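Local structure of ferric-chelate reductase (NAD(P)H) (Archaeoglobus fulgidus, 1I0R) at residues Y7-E19 / K24-T36. The protein catalyses the reduction of ferric iron held in chelates, with NAD(P)H as electron donor and FMN or FAD as cofactor, and works as a homodimer. Numbering follows the deposited sequence. Where two conformers were deposited one is given.
Sequences YKISYGLYIVTSE and KCGQIANTVFQLT
Y14 and V32 show how an aromatic side chain can span the break in the second strand of a β-hairpin, at the end away from the turn. V32 sets its CB over one face of the Y14 ring, toward the rim, 3.8 Å from the centroid, a CH-pi contact that its CG2 extends along CD1. The ring's edge meets backbone instead: N30 O lies in its plane, 3.6 Å from Y14 CE1. With CG anti to its own carbonyl carbon (chi1 -43°), Y14 carries its hydroxyl past V32 to a bridging water. Y14 OH stands 2.6 Å from this water and donates to it; the water also accepts from G12 N and donates to V32 O, while S10 of the second subunit bonds to the same hydroxyl. A leucine here would probably leave the water and that S10 without their phenolic partner and V32 CB without a ring face to lie on. On the same side of the sheet, V16 CG2 packs 3.7 Å from A29 CB and also touches V32 CG2. On the opposite face of the sheet, I28 bends its CD1 to within 3.9 Å of I15 CG1, and its CG2 meets L13 CD1. Farther along, the carboxamide of N30 lies nearly flat over the Y11 ring, the planes 18° apart, with N30 ND2 3.5 Å from Y11 CG. The hydroxyl of Y11 reaches Q34 of the second subunit. Between strands 14-19 and 24-29, the hydrogen-bonded antiparallel pairs are Y14 with A29, V16 with Q27 and S18 with C25; V16 N to Q27 O is the straightest bond, at 171°. This is the first hairpin of the six-stranded antiparallel barrel of the flavin reductase fold, and its second strand and the break in it supply Q27 to T31 to the FMN site.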
loop_
_atom_site.group_PDB
_atom_site.type_symbol
_atom_site.label_atom_id
_atom_site.label_comp_id
_atom_site.label_asym_id
_atom_site.label_seq_id
_atom_site.Cartn_x
_atom_site.Cartn_y
_atom_site.Cartn_z
ATOM N N TYR B 7 11.097 -4.852 4.054
ATOM C CA TYR B 7 10.365 -6.061 3.739
ATOM C C TYR B 7 9.242 -6.327 4.739
ATOM O O TYR B 7 8.490 -7.293 4.585
ATOM C CB TYR B 7 11.327 -7.252 3.676
ATOM C CG TYR B 7 12.223 -7.222 2.454
ATOM C CD1 TYR B 7 11.833 -7.845 1.267
ATOM C CD2 TYR B 7 13.449 -6.553 2.475
ATOM C CE1 TYR B 7 12.658 -7.807 0.116
ATOM C CE2 TYR B 7 14.284 -6.507 1.324
ATOM C CZ TYR B 7 13.875 -7.144 0.159
ATOM O OH TYR B 7 14.687 -7.157 -0.968
ATOM N N LYS B 8 9.138 -5.471 5.762
ATOM C CA LYS B 8 8.089 -5.601 6.766
ATOM C C LYS B 8 6.830 -4.847 6.324
ATOM O O LYS B 8 5.789 -4.954 6.962
ATOM C CB LYS B 8 8.567 -5.083 8.131
ATOM C CG LYS B 8 9.795 -5.823 8.691
ATOM C CD LYS B 8 9.521 -7.312 8.853
ATOM C CE LYS B 8 10.687 -7.957 9.581
ATOM N NZ LYS B 8 10.519 -9.432 9.642
ATOM N N ILE B 9 6.940 -4.066 5.248
ATOM C CA ILE B 9 5.791 -3.331 4.702
ATOM C C ILE B 9 4.907 -4.336 3.930
ATOM O O ILE B 9 5.412 -5.173 3.161
ATOM C CB ILE B 9 6.268 -2.205 3.755
ATOM C CG1 ILE B 9 7.079 -1.187 4.561
ATOM C CG2 ILE B 9 5.080 -1.554 3.039
ATOM C CD1 ILE B 9 7.724 -0.104 3.689
ATOM N N SER B 10 3.592 -4.247 4.128
ATOM C CA SER B 10 2.638 -5.186 3.508
ATOM C C SER B 10 2.011 -4.701 2.185
ATOM O O SER B 10 1.704 -3.522 2.011
ATOM C CB SER B 10 1.503 -5.508 4.508
ATOM O OG SER B 10 2.004 -6.197 5.662
ATOM N N TYR B 11 1.822 -5.635 1.246
ATOM C CA TYR B 11 1.224 -5.326 -0.054
ATOM C C TYR B 11 0.306 -6.442 -0.530
ATOM O O TYR B 11 0.346 -7.567 -0.023
ATOM C CB TYR B 11 2.288 -5.204 -1.156
ATOM C CG TYR B 11 3.431 -4.249 -0.921
ATOM C CD1 TYR B 11 4.510 -4.602 -0.108
ATOM C CD2 TYR B 11 3.427 -2.988 -1.511
ATOM C CE1 TYR B 11 5.557 -3.713 0.121
ATOM C CE2 TYR B 11 4.459 -2.092 -1.304
ATOM C CZ TYR B 11 5.524 -2.448 -0.479
ATOM O OH TYR B 11 6.513 -1.557 -0.174
ATOM N N GLY B 12 -0.520 -6.103 -1.516
ATOM C CA GLY B 12 -1.360 -7.120 -2.141
ATOM C C GLY B 12 -0.623 -7.545 -3.421
ATOM O O GLY B 12 0.545 -7.225 -3.609
ATOM N N LEU B 13 -1.293 -8.325 -4.276
ATOM C CA LEU B 13 -0.715 -8.712 -5.586
ATOM C C LEU B 13 -1.838 -8.470 -6.602
ATOM O O LEU B 13 -2.975 -8.902 -6.418
ATOM C CB LEU B 13 -0.244 -10.173 -5.623
ATOM C CG LEU B 13 0.815 -10.341 -6.726
ATOM C CD1 LEU B 13 2.106 -9.555 -6.359
ATOM C CD2 LEU B 13 1.134 -11.827 -6.909
ATOM N N TYR B 14 -1.490 -7.761 -7.672
ATOM C CA TYR B 14 -2.476 -7.317 -8.653
ATOM C C TYR B 14 -1.973 -7.396 -10.070
ATOM O O TYR B 14 -0.781 -7.552 -10.313
ATOM C CB TYR B 14 -2.794 -5.825 -8.413
ATOM C CG TYR B 14 -2.980 -5.413 -6.957
ATOM C CD1 TYR B 14 -1.891 -5.087 -6.147
ATOM C CD2 TYR B 14 -4.242 -5.404 -6.398
ATOM C CE1 TYR B 14 -2.075 -4.760 -4.787
ATOM C CE2 TYR B 14 -4.438 -5.085 -5.058
ATOM C CZ TYR B 14 -3.353 -4.768 -4.259
ATOM O OH TYR B 14 -3.603 -4.508 -2.920
ATOM N N ILE B 15 -2.924 -7.313 -10.997
ATOM C CA ILE B 15 -2.583 -7.183 -12.395
ATOM C C ILE B 15 -3.038 -5.755 -12.681
ATOM O O ILE B 15 -4.191 -5.390 -12.362
ATOM C CB ILE B 15 -3.407 -8.076 -13.348
ATOM C CG1 ILE B 15 -3.310 -9.551 -12.988
ATOM C CG2 ILE B 15 -2.890 -7.834 -14.788
ATOM C CD1 ILE B 15 -4.132 -10.440 -13.967
ATOM N N VAL B 16 -2.154 -4.934 -13.244
ATOM C CA VAL B 16 -2.516 -3.558 -13.617
ATOM C C VAL B 16 -2.567 -3.553 -15.150
ATOM O O VAL B 16 -1.604 -3.967 -15.811
ATOM C CB VAL B 16 -1.484 -2.515 -13.101
ATOM C CG1 VAL B 16 -1.844 -1.110 -13.598
ATOM C CG2 VAL B 16 -1.472 -2.529 -11.547
ATOM N N THR B 17 -3.688 -3.085 -15.708
ATOM C CA THR B 17 -3.863 -3.105 -17.164
ATOM C C THR B 17 -4.133 -1.751 -17.799
ATOM O O THR B 17 -4.556 -0.799 -17.137
ATOM C CB THR B 17 -5.033 -4.040 -17.540
ATOM O OG1 THR B 17 -6.213 -3.628 -16.835
ATOM C CG2 THR B 17 -4.717 -5.486 -17.183
ATOM N N SER B 18 -3.874 -1.651 -19.106
ATOM C CA SER B 18 -4.143 -0.416 -19.818
ATOM C C SER B 18 -4.173 -0.783 -21.289
ATOM O O SER B 18 -4.058 -1.951 -21.622
ATOM C CB SER B 18 -3.062 0.637 -19.557
ATOM O OG SER B 18 -3.497 1.903 -20.000
ATOM N N GLU B 19 -4.363 0.205 -22.149
ATOM C CA GLU B 19 -4.401 -0.053 -23.585
ATOM C C GLU B 19 -3.883 1.172 -24.283
ATOM O O GLU B 19 -4.261 2.297 -23.947
ATOM C CB GLU B 19 -5.837 -0.350 -24.034
ATOM C CG GLU B 19 -6.072 -0.351 -25.552
ATOM C CD GLU B 19 -5.990 1.046 -26.162
ATOM O OE1 GLU B 19 -6.277 2.037 -25.435
ATOM O OE2 GLU B 19 -5.655 1.152 -27.365
ATOM N N LYS B 24 -3.471 -4.000 -25.969
ATOM C CA LYS B 24 -3.710 -4.247 -24.544
ATOM C C LYS B 24 -2.371 -4.477 -23.857
ATOM O O LYS B 24 -1.476 -5.099 -24.433
ATOM C CB LYS B 24 -4.587 -5.490 -24.345
ATOM C CG LYS B 24 -6.004 -5.384 -24.939
ATOM C CD LYS B 24 -6.881 -6.600 -24.613
ATOM C CE LYS B 24 -6.355 -7.910 -25.209
ATOM N NZ LYS B 24 -6.322 -7.911 -26.693
ATOM N N CYS B 25 -2.242 -3.976 -22.624
ATOM C CA CYS B 25 -1.016 -4.151 -21.843
ATOM C C CYS B 25 -1.391 -4.541 -20.419
ATOM O O CYS B 25 -2.491 -4.246 -19.957
ATOM C CB CYS B 25 -0.209 -2.862 -21.766
ATOM S SG CYS B 25 0.482 -2.232 -23.324
ATOM N N GLY B 26 -0.487 -5.225 -19.739
ATOM C CA GLY B 26 -0.772 -5.600 -18.361
ATOM C C GLY B 26 0.500 -6.059 -17.683
ATOM O O GLY B 26 1.391 -6.589 -18.332
ATOM N N GLN B 27 0.601 -5.833 -16.376
ATOM C CA GLN B 27 1.774 -6.265 -15.633
ATOM C C GLN B 27 1.367 -6.596 -14.204
ATOM O O GLN B 27 0.352 -6.103 -13.708
ATOM C CB GLN B 27 2.843 -5.167 -15.579
ATOM C CG GLN B 27 2.450 -3.989 -14.709
ATOM C CD GLN B 27 3.620 -3.081 -14.333
ATOM O OE1 GLN B 27 3.983 -2.172 -15.079
ATOM N NE2 GLN B 27 4.209 -3.324 -13.156
ATOM N N ILE B 28 2.132 -7.466 -13.563
ATOM C CA ILE B 28 1.866 -7.768 -12.155
ATOM C C ILE B 28 2.451 -6.600 -11.375
ATOM O O ILE B 28 3.484 -6.036 -11.744
ATOM C CB ILE B 28 2.589 -9.061 -11.704
ATOM C CG1 ILE B 28 1.930 -10.286 -12.351
ATOM C CG2 ILE B 28 2.523 -9.198 -10.178
ATOM C CD1 ILE B 28 0.428 -10.410 -12.086
ATOM N N ALA B 29 1.788 -6.220 -10.288
ATOM C CA ALA B 29 2.272 -5.121 -9.463
ATOM C C ALA B 29 1.875 -5.400 -8.025
ATOM O O ALA B 29 0.863 -6.057 -7.771
ATOM C CB ALA B 29 1.637 -3.798 -9.911
ATOM N N ASN B 30 2.659 -4.889 -7.074
ATOM C CA ASN B 30 2.251 -5.049 -5.678
ATOM C C ASN B 30 1.923 -3.667 -5.086
ATOM O O ASN B 30 1.276 -3.572 -4.036
ATOM C CB ASN B 30 3.342 -5.785 -4.853
ATOM C CG ASN B 30 4.601 -4.956 -4.636
ATOM O OD1 ASN B 30 4.887 -4.019 -5.373
ATOM N ND2 ASN B 30 5.372 -5.319 -3.608
ATOM N N THR B 31 2.267 -2.597 -5.804
ATOM C CA THR B 31 2.069 -1.253 -5.256
ATOM C C THR B 31 0.827 -0.550 -5.785
ATOM O O THR B 31 0.885 0.273 -6.718
ATOM C CB THR B 31 3.351 -0.415 -5.476
ATOM O OG1 THR B 31 4.461 -1.119 -4.887
ATOM C CG2 THR B 31 3.248 0.952 -4.795
ATOM N N VAL B 32 -0.305 -0.913 -5.181
ATOM C CA VAL B 32 -1.624 -0.389 -5.515
ATOM C C VAL B 32 -2.289 -0.088 -4.185
ATOM O O VAL B 32 -2.328 -0.943 -3.289
ATOM C CB VAL B 32 -2.478 -1.434 -6.256
ATOM C CG1 VAL B 32 -3.891 -0.916 -6.447
ATOM C CG2 VAL B 32 -1.808 -1.787 -7.605
ATOM N N PHE B 33 -2.790 1.128 -4.048
ATOM C CA PHE B 33 -3.408 1.533 -2.799
ATOM C C PHE B 33 -4.423 2.638 -2.981
ATOM O O PHE B 33 -4.293 3.485 -3.856
ATOM C CB PHE B 33 -2.327 1.911 -1.762
ATOM C CG PHE B 33 -1.309 2.931 -2.225
ATOM C CD1 PHE B 33 -1.403 4.247 -1.812
ATOM C CD2 PHE B 33 -0.185 2.543 -2.948
ATOM C CE1 PHE B 33 -0.375 5.177 -2.103
ATOM C CE2 PHE B 33 0.838 3.455 -3.246
ATOM C CZ PHE B 33 0.740 4.774 -2.817
ATOM N N GLN B 34 -5.453 2.634 -2.147
ATOM C CA GLN B 34 -6.446 3.696 -2.187
ATOM C C GLN B 34 -5.859 4.910 -1.453
ATOM O O GLN B 34 -5.323 4.765 -0.351
ATOM C CB GLN B 34 -7.739 3.247 -1.479
ATOM C CG GLN B 34 -8.826 4.336 -1.464
ATOM C CD GLN B 34 -10.164 3.829 -0.931
ATOM O OE1 GLN B 34 -10.311 2.639 -0.610
ATOM N NE2 GLN B 34 -11.147 4.733 -0.845
ATOM N N LEU B 35 -5.996 6.095 -2.034
ATOM C CA LEU B 35 -5.460 7.306 -1.387
ATOM C C LEU B 35 -6.497 8.125 -0.654
ATOM O O LEU B 35 -6.220 8.666 0.434
ATOM C CB LEU B 35 -4.798 8.205 -2.431
ATOM C CG LEU B 35 -3.600 7.573 -3.141
ATOM C CD1 LEU B 35 -2.733 8.678 -3.713
ATOM C CD2 LEU B 35 -2.774 6.793 -2.135
ATOM N N THR B 36 -7.686 8.216 -1.247
ATOM C CA THR B 36 -8.767 9.045 -0.706
ATOM C C THR B 36 -10.131 8.374 -0.880
ATOM O O THR B 36 -10.273 7.436 -1.677
ATOM C CB THR B 36 -8.827 10.419 -1.444
ATOM O OG1 THR B 36 -9.183 10.220 -2.818
ATOM C CG2 THR B 36 -7.453 11.126 -1.418
HETATM O O HOH W 1 -1.689 -3.173 -1.696
#